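Local coordinates for protein putative enoyl-CoA hydratase (Streptomyces coelicolor A3, PDB 3G64) that probably acts as an enoyl-CoA hydratase of the crotonase family, adding water across the double bond of a CoA-linked enoyl group, at residues 117-122 and 204-209; 137-142 and 196-201. All blocks are in the same frame, centred on the assembly; numbering follows the deposited sequence.

Interaction 1 (117-122 and 204-209)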
ATOM      1  N   ILE A 117      16.446  11.434   7.784  1.00 21.22           N
ATOM      2  CA  ILE A 117      15.864  12.451   6.920  1.00 22.57           C
ATOM      3  C   ILE A 117      16.776  12.665   5.700  1.00 25.32           C
ATOM      4  O   ILE A 117      17.969  12.936   5.849  1.00 30.45           O
ATOM      5  CB  ILE A 117      15.746  13.782   7.713  1.00 24.28           C
ATOM      6  CG1 ILE A 117      14.872  13.558   8.952  1.00 28.13           C
ATOM      7  CG2 ILE A 117      15.271  14.942   6.810  1.00 22.16           C
ATOM      8  CD1 ILE A 117      15.318  14.360  10.135  1.00 37.34           C
ATOM      9  N   ALA A 118      16.230  12.522   4.497  1.00 24.38           N
ATOM     10  CA  ALA A 118      17.013  12.805   3.283  1.00 24.53           C
ATOM     11  C   ALA A 118      16.758  14.226   2.803  1.00 25.87           C
ATOM     12  O   ALA A 118      15.598  14.627   2.586  1.00 25.80           O
ATOM     13  CB  ALA A 118      16.695  11.791   2.175  1.00 22.39           C
ATOM     14  N   ALA A 119      17.836  14.996   2.672  1.00 25.27           N
ATOM     15  CA  ALA A 119      17.748  16.392   2.240  1.00 24.13           C
ATOM     16  C   ALA A 119      17.975  16.397   0.735  1.00 23.45           C
ATOM     17  O   ALA A 119      19.117  16.249   0.279  1.00 25.41           O
ATOM     18  CB  ALA A 119      18.840  17.238   2.950  1.00 21.81           C
ATOM     19  N   LEU A 120      16.905  16.535  -0.043  1.00 22.05           N
ATOM     20  CA  LEU A 120      16.986  16.275  -1.487  1.00 22.40           C
ATOM     21  C   LEU A 120      16.960  17.529  -2.356  1.00 25.92           C
ATOM     22  O   LEU A 120      16.229  18.480  -2.072  1.00 26.10           O
ATOM     23  CB  LEU A 120      15.831  15.374  -1.936  1.00 21.75           C
ATOM     24  CG  LEU A 120      15.651  14.014  -1.231  1.00 24.18           C
ATOM     25  CD1 LEU A 120      14.417  13.351  -1.792  1.00 24.37           C
ATOM     26  CD2 LEU A 120      16.875  13.157  -1.487  1.00 20.79           C
ATOM     27  N   HIS A 121      17.712  17.473  -3.452  1.00 23.54           N
ATOM     28  CA  HIS A 121      17.761  18.544  -4.457  1.00 28.23           C
ATOM     29  C   HIS A 121      18.454  17.926  -5.672  1.00 25.52           C
ATOM     30  O   HIS A 121      19.218  16.956  -5.521  1.00 23.63           O
ATOM     31  CB  HIS A 121      18.570  19.737  -3.940  1.00 29.76           C
ATOM     32  CG  HIS A 121      19.968  19.378  -3.534  1.00 30.22           C
ATOM     33  ND1 HIS A 121      21.060  19.582  -4.352  1.00 30.29           N
ATOM     34  CD2 HIS A 121      20.444  18.793  -2.407  1.00 30.62           C
ATOM     35  CE1 HIS A 121      22.148  19.145  -3.745  1.00 32.45           C
ATOM     36  NE2 HIS A 121      21.803  18.656  -2.565  1.00 29.40           N
ATOM     37  N   GLY A 122      18.169  18.463  -6.859  1.00 24.75           N
ATOM     38  CA  GLY A 122      18.694  17.934  -8.102  1.00 21.58           C
ATOM     39  C   GLY A 122      18.505  16.415  -8.183  1.00 26.21           C
ATOM     40  O   GLY A 122      17.520  15.884  -7.666  1.00 24.29           O
ATOM     41  N   ARG A 204      16.614  25.526  -0.124  1.00 28.13           N
ATOM     42  CA  ARG A 204      16.377  25.440   1.328  1.00 30.38           C
ATOM     43  C   ARG A 204      16.256  24.001   1.891  1.00 27.69           C
ATOM     44  O   ARG A 204      15.921  23.815   3.058  1.00 26.48           O
ATOM     45  CB  ARG A 204      15.108  26.231   1.669  1.00 33.91           C
ATOM     46  CG  ARG A 204      15.090  27.619   1.026  1.00 45.32           C
ATOM     47  CD  ARG A 204      15.904  28.588   1.842  1.00 59.99           C
ATOM     48  NE  ARG A 204      15.151  28.948   3.040  1.00 75.11           N
ATOM     49  CZ  ARG A 204      14.483  30.090   3.198  1.00 83.52           C
ATOM     50  NH1 ARG A 204      14.491  31.020   2.243  1.00 83.64           N
ATOM     51  NH2 ARG A 204      13.815  30.307   4.327  1.00 85.83           N
ATOM     52  N   ALA A 205      16.545  22.984   1.074  1.00 28.66           N
ATOM     53  CA  ALA A 205      16.323  21.605   1.534  1.00 28.05           C
ATOM     54  C   ALA A 205      17.211  21.274   2.744  1.00 28.12           C
ATOM     55  O   ALA A 205      16.739  20.710   3.727  1.00 29.74           O
ATOM     56  CB  ALA A 205      16.548  20.617   0.394  1.00 26.12           C
ATOM     57  N   ASP A 206      18.491  21.643   2.692  1.00 27.63           N
ATOM     58  CA  ASP A 206      19.391  21.312   3.801  1.00 29.68           C
ATOM     59  C   ASP A 206      18.972  21.989   5.113  1.00 31.74           C
ATOM     60  O   ASP A 206      18.995  21.384   6.181  1.00 30.34           O
ATOM     61  CB  ASP A 206      20.835  21.664   3.443  1.00 32.79           C
ATOM     62  CG  ASP A 206      21.372  20.807   2.282  1.00 44.19           C
ATOM     63  OD1 ASP A 206      21.406  19.577   2.415  1.00 43.41           O
ATOM     64  OD2 ASP A 206      21.769  21.351   1.230  1.00 52.76           O
ATOM     65  N   GLU A 207      18.562  23.245   5.012  1.00 27.02           N
ATOM     66  CA  GLU A 207      18.165  24.003   6.185  1.00 33.84           C
ATOM     67  C   GLU A 207      16.882  23.416   6.768  1.00 28.68           C
ATOM     68  O   GLU A 207      16.777  23.191   7.979  1.00 27.05           O
ATOM     69  CB  GLU A 207      17.984  25.466   5.782  1.00 40.43           C
ATOM     70  CG  GLU A 207      17.157  26.282   6.735  1.00 54.58           C
ATOM     71  CD  GLU A 207      17.090  27.755   6.324  1.00 66.50           C
ATOM     72  OE1 GLU A 207      16.736  28.054   5.156  1.00 63.75           O
ATOM     73  OE2 GLU A 207      17.400  28.610   7.180  1.00 73.74           O
ATOM     74  N   ALA A 208      15.911  23.132   5.907  1.00 30.56           N
ATOM     75  CA  ALA A 208      14.658  22.547   6.386  1.00 29.94           C
ATOM     76  C   ALA A 208      14.881  21.128   6.950  1.00 28.58           C
ATOM     77  O   ALA A 208      14.251  20.750   7.923  1.00 30.32           O
ATOM     78  CB  ALA A 208      13.617  22.525   5.270  1.00 35.48           C
ATOM     79  N   ALA A 209      15.814  20.373   6.371  1.00 28.81           N
ATOM     80  CA  ALA A 209      16.108  19.028   6.889  1.00 26.64           C
ATOM     81  C   ALA A 209      16.696  19.134   8.279  1.00 25.28           C
ATOM     82  O   ALA A 209      16.351  18.386   9.184  1.00 27.59           O
ATOM     83  CB  ALA A 209      17.062  18.288   5.955  1.00 23.02           C
TER
HETATM   84  O   HOH W   1      21.539  17.686   0.491  1.00 28.56           O

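Interaction 2 (137-142 and 196-201)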
ATOM      1  N   PHE A 137      11.942  10.392   6.251  1.00 22.00           N
ATOM      2  CA  PHE A 137      11.463  11.671   5.712  1.00 22.75           C
ATOM      3  C   PHE A 137      12.277  12.060   4.484  1.00 26.61           C
ATOM      4  O   PHE A 137      13.504  11.898   4.473  1.00 24.62           O
ATOM      5  CB  PHE A 137      11.540  12.814   6.749  1.00 27.52           C
ATOM      6  CG  PHE A 137      10.706  12.600   7.987  1.00 24.90           C
ATOM      7  CD1 PHE A 137       9.438  13.161   8.096  1.00 26.24           C
ATOM      8  CD2 PHE A 137      11.197  11.855   9.044  1.00 24.13           C
ATOM      9  CE1 PHE A 137       8.671  12.972   9.241  1.00 25.37           C
ATOM     10  CE2 PHE A 137      10.429  11.642  10.206  1.00 26.23           C
ATOM     11  CZ  PHE A 137       9.167  12.203  10.298  1.00 29.78           C
ATOM     12  N   ARG A 138      11.584  12.566   3.457  1.00 25.60           N
ATOM     13  CA  ARG A 138      12.223  13.181   2.292  1.00 23.55           C
ATOM     14  C   ARG A 138      11.845  14.678   2.233  1.00 26.92           C
ATOM     15  O   ARG A 138      10.697  15.051   1.944  1.00 24.04           O
ATOM     16  CB  ARG A 138      11.836  12.466   0.992  1.00 22.86           C
ATOM     17  CG  ARG A 138      12.531  11.069   0.796  1.00 21.32           C
ATOM     18  CD  ARG A 138      11.702  10.117  -0.090  1.00 22.55           C
ATOM     19  NE  ARG A 138      10.445   9.819   0.583  1.00 24.35           N
ATOM     20  CZ  ARG A 138      10.330   9.007   1.639  1.00 27.22           C
ATOM     21  NH1 ARG A 138       9.150   8.848   2.219  1.00 29.77           N
ATOM     22  NH2 ARG A 138      11.386   8.349   2.120  1.00 23.48           N
ATOM     23  N   VAL A 139      12.819  15.519   2.537  1.00 27.24           N
ATOM     24  CA  VAL A 139      12.653  16.982   2.501  1.00 27.80           C
ATOM     25  C   VAL A 139      13.317  17.477   1.219  1.00 29.37           C
ATOM     26  O   VAL A 139      14.530  17.396   1.068  1.00 28.81           O
ATOM     27  CB  VAL A 139      13.278  17.599   3.762  1.00 29.04           C
ATOM     28  CG1 VAL A 139      13.273  19.115   3.707  1.00 30.24           C
ATOM     29  CG2 VAL A 139      12.534  17.069   5.024  1.00 26.75           C
ATOM     30  N   ALA A 140      12.510  17.966   0.284  1.00 27.61           N
ATOM     31  CA  ALA A 140      12.939  18.124  -1.092  1.00 26.51           C
ATOM     32  C   ALA A 140      12.676  19.527  -1.586  1.00 29.44           C
ATOM     33  O   ALA A 140      11.595  20.076  -1.321  1.00 32.95           O
ATOM     34  CB  ALA A 140      12.165  17.142  -1.976  1.00 22.58           C
ATOM     35  N   ASP A 141      13.627  20.085  -2.333  1.00 28.70           N
ATOM     36  CA  ASP A 141      13.386  21.364  -3.015  1.00 29.71           C
ATOM     37  C   ASP A 141      12.850  21.085  -4.416  1.00 31.63           C
ATOM     38  O   ASP A 141      12.813  19.921  -4.836  1.00 31.31           O
ATOM     39  CB  ASP A 141      14.585  22.346  -2.922  1.00 31.85           C
ATOM     40  CG  ASP A 141      15.566  22.254  -4.093  1.00 35.85           C
ATOM     41  OD1 ASP A 141      16.605  22.969  -4.031  1.00 36.59           O
ATOM     42  OD2 ASP A 141      15.328  21.493  -5.056  1.00 33.65           O
ATOM     43  N   PRO A 142      12.358  22.126  -5.104  1.00 30.03           N
ATOM     44  CA  PRO A 142      11.655  21.946  -6.381  1.00 26.90           C
ATOM     45  C   PRO A 142      12.521  21.423  -7.497  1.00 27.15           C
ATOM     46  O   PRO A 142      11.951  21.024  -8.520  1.00 28.75           O
ATOM     47  CB  PRO A 142      11.198  23.382  -6.740  1.00 26.43           C
ATOM     48  CG  PRO A 142      11.055  24.068  -5.424  1.00 32.12           C
ATOM     49  CD  PRO A 142      12.165  23.483  -4.548  1.00 30.62           C
ATOM     50  N   ILE A 196       7.245  12.785  -1.338  1.00 23.11           N
ATOM     51  CA  ILE A 196       7.785  13.949  -0.621  1.00 27.61           C
ATOM     52  C   ILE A 196       7.126  14.164   0.725  1.00 28.85           C
ATOM     53  O   ILE A 196       5.892  14.228   0.803  1.00 28.78           O
ATOM     54  CB  ILE A 196       7.566  15.249  -1.428  1.00 29.60           C
ATOM     55  CG1 ILE A 196       8.155  15.103  -2.828  1.00 36.02           C
ATOM     56  CG2 ILE A 196       8.136  16.486  -0.685  1.00 26.40           C
ATOM     57  CD1 ILE A 196       9.598  14.767  -2.805  1.00 37.26           C
ATOM     58  N   SER A 197       7.931  14.315   1.780  1.00 25.83           N
ATOM     59  CA  SER A 197       7.389  14.580   3.120  1.00 23.95           C
ATOM     60  C   SER A 197       7.216  16.081   3.373  1.00 25.28           C
ATOM     61  O   SER A 197       6.294  16.503   4.065  1.00 28.46           O
ATOM     62  CB  SER A 197       8.318  13.997   4.190  1.00 24.68           C
ATOM     63  OG  SER A 197       8.740  12.690   3.816  1.00 26.89           O
ATOM     64  N   GLU A 198       8.124  16.874   2.815  1.00 27.75           N
ATOM     65  CA  GLU A 198       8.050  18.334   2.883  1.00 28.28           C
ATOM     66  C   GLU A 198       8.666  18.944   1.638  1.00 29.08           C
ATOM     67  O   GLU A 198       9.807  18.650   1.302  1.00 28.39           O
ATOM     68  CB  GLU A 198       8.784  18.877   4.101  1.00 29.36           C
ATOM     69  CG  GLU A 198       8.758  20.404   4.135  1.00 38.37           C
ATOM     70  CD  GLU A 198       9.468  20.990   5.330  1.00 43.75           C
ATOM     71  OE1 GLU A 198       9.859  20.222   6.238  1.00 43.64           O
ATOM     72  OE2 GLU A 198       9.629  22.231   5.353  1.00 51.31           O
ATOM     73  N   LEU A 199       7.895  19.754   0.930  1.00 29.34           N
ATOM     74  CA  LEU A 199       8.419  20.445  -0.237  1.00 32.81           C
ATOM     75  C   LEU A 199       8.909  21.804   0.235  1.00 32.89           C
ATOM     76  O   LEU A 199       8.176  22.531   0.876  1.00 36.62           O
ATOM     77  CB  LEU A 199       7.337  20.627  -1.299  1.00 36.66           C
ATOM     78  CG  LEU A 199       7.863  21.334  -2.548  1.00 43.57           C
ATOM     79  CD1 LEU A 199       8.894  20.461  -3.249  1.00 41.11           C
ATOM     80  CD2 LEU A 199       6.717  21.677  -3.472  1.00 44.91           C
ATOM     81  N   THR A 200      10.157  22.132  -0.053  1.00 31.08           N
ATOM     82  CA  THR A 200      10.710  23.406   0.373  1.00 33.23           C
ATOM     83  C   THR A 200      10.841  24.362  -0.796  1.00 35.14           C
ATOM     84  O   THR A 200      10.580  24.022  -1.955  1.00 31.27           O
ATOM     85  CB  THR A 200      12.104  23.239   0.974  1.00 34.00           C
ATOM     86  OG1 THR A 200      13.046  23.018  -0.082  1.00 34.98           O
ATOM     87  CG2 THR A 200      12.136  22.059   1.938  1.00 31.14           C
ATOM     88  N   GLU A 201      11.267  25.571  -0.462  1.00 37.77           N
ATOM     89  CA  GLU A 201      11.716  26.564  -1.417  1.00 44.03           C
ATOM     90  C   GLU A 201      13.072  26.175  -2.008  1.00 38.83           C
ATOM     91  O   GLU A 201      13.874  25.493  -1.370  1.00 38.12           O
ATOM     92  CB  GLU A 201      11.890  27.861  -0.636  1.00 60.35           C
ATOM     93  CG  GLU A 201      11.422  29.097  -1.298  1.00 79.06           C
ATOM     94  CD  GLU A 201      11.897  30.329  -0.522  1.00 92.31           C
ATOM     95  OE1 GLU A 201      11.510  30.476   0.662  1.00 93.71           O
ATOM     96  OE2 GLU A 201      12.672  31.132  -1.091  1.00 94.69           O
TER

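Interaction 1 (117-122 and 204-209)
Ala-209, Ala-119 and Ala-205 bury the most surface where helix 205-217 lies on strand 116-120. The methyl of Ala-119 points at the helix. Its CB stands 3.6 Å from CB of Ala-209, one turn beyond Ala-205. CB of Ala-209 also touches CG2 of Ile-117 at 3.9 Å. Chi1 of -59° sets CG1 of Ile-117 beside the backbone N, and the CG2 branch is then anti to that N. The Ile-117 side chain also packs on Leu-212, Ala-213 and Leu-216 further along the same helix. Ala-205 meets backbone instead of a side chain: its CB comes to 3.3 Å from the carbonyl O of Leu-120. Small residues on both sides let helix and strand come close, and the axes of 117-120 and 205-209 approach to 7.4 Å. These two pieces run nearly antiparallel, at 160°. This is helix-on-sheet packing within the crotonase fold, and strand 116-120 is an inner, parallel strand of the main sheet. No direct hydrogen bond crosses the contact. At its margin the carboxylate of Asp-206 reaches over to the strand, and OD1 lies 3.5 Å from CB of Ala-119. A water bridges the same place. It is hydrogen-bonded to OD1 of Asp-206 at 2.7 Å and to the carbonyl O of Ala-119 at 2.8 Å. The other oxygen, OD2 of Asp-206, is hydrogen-bonded to a bound glycerol, which probably came from the crystallisation liquor.

Interaction 2 (137-142 and 196-201)
Strand 198-199 pairs in parallel with strand 137-140 and forms one border of the main sheet of the crotonase fold within this chain. Val-139 lies beside Glu-198 and Ala-140 beside Leu-199. N of Ala-140 donates to O of Glu-198 at 3.0 Å, nearly along the C=O axis. O of Ala-140 then accepts from N of Thr-200 at 2.8 Å. One residue pair before the bridges, O of Arg-138 takes two donors, N of Ser-197 in the carbonyl plane and N of Glu-198 tilted from it. The hydroxyl of Ser-197 stands in for a backbone acceptor. With chi1 at -44°, its OG is beside its own backbone N and accepts from N of Arg-138 at 2.9 Å, almost straight at 169°. The guanidinium of Arg-138 is held by carbonyls of Leu-195, Ala-135 and Ala-132. On the side of Val-139, CG1 of that residue meets CG2 of Thr-200 at 3.6 Å, the two side chains crossing at about a right angle. An alanine in place of Thr-200 would probably open a gap beside CG1 of Val-139 and leave O of Glu-201 without its hydroxyl donor. On the other side, CD1 of Ile-196 packs on CB of Ala-140 at 3.6 Å. Beyond the paired strands, OG1 of Thr-200 lies 3.3 Å from CB of Asp-141 and donates to O of Glu-201 at 2.9 Å, from above the carbonyl plane.

Interactions 1 and 2 have centres about 7 Å apart and share one sheet. Strands 116-120 and 137-140 are neighbours in it, joined by probable backbone hydrogen bonds. Interaction 1 is the more buried: a helix meets an inner strand mainly through alanine methyls, and its polar link runs through water. Interaction 2 is only partly buried and adds a strand at one border of the sheet within this chain by direct backbone hydrogen bonds, helped by a serine hydroxyl. Strand 198-199 leads along the chain into helix 205-217, so this part of the chain pairs at the sheet border and then covers a face. The two contacts also meet where CB of Ala-208 packs on CG2 of Thr-200.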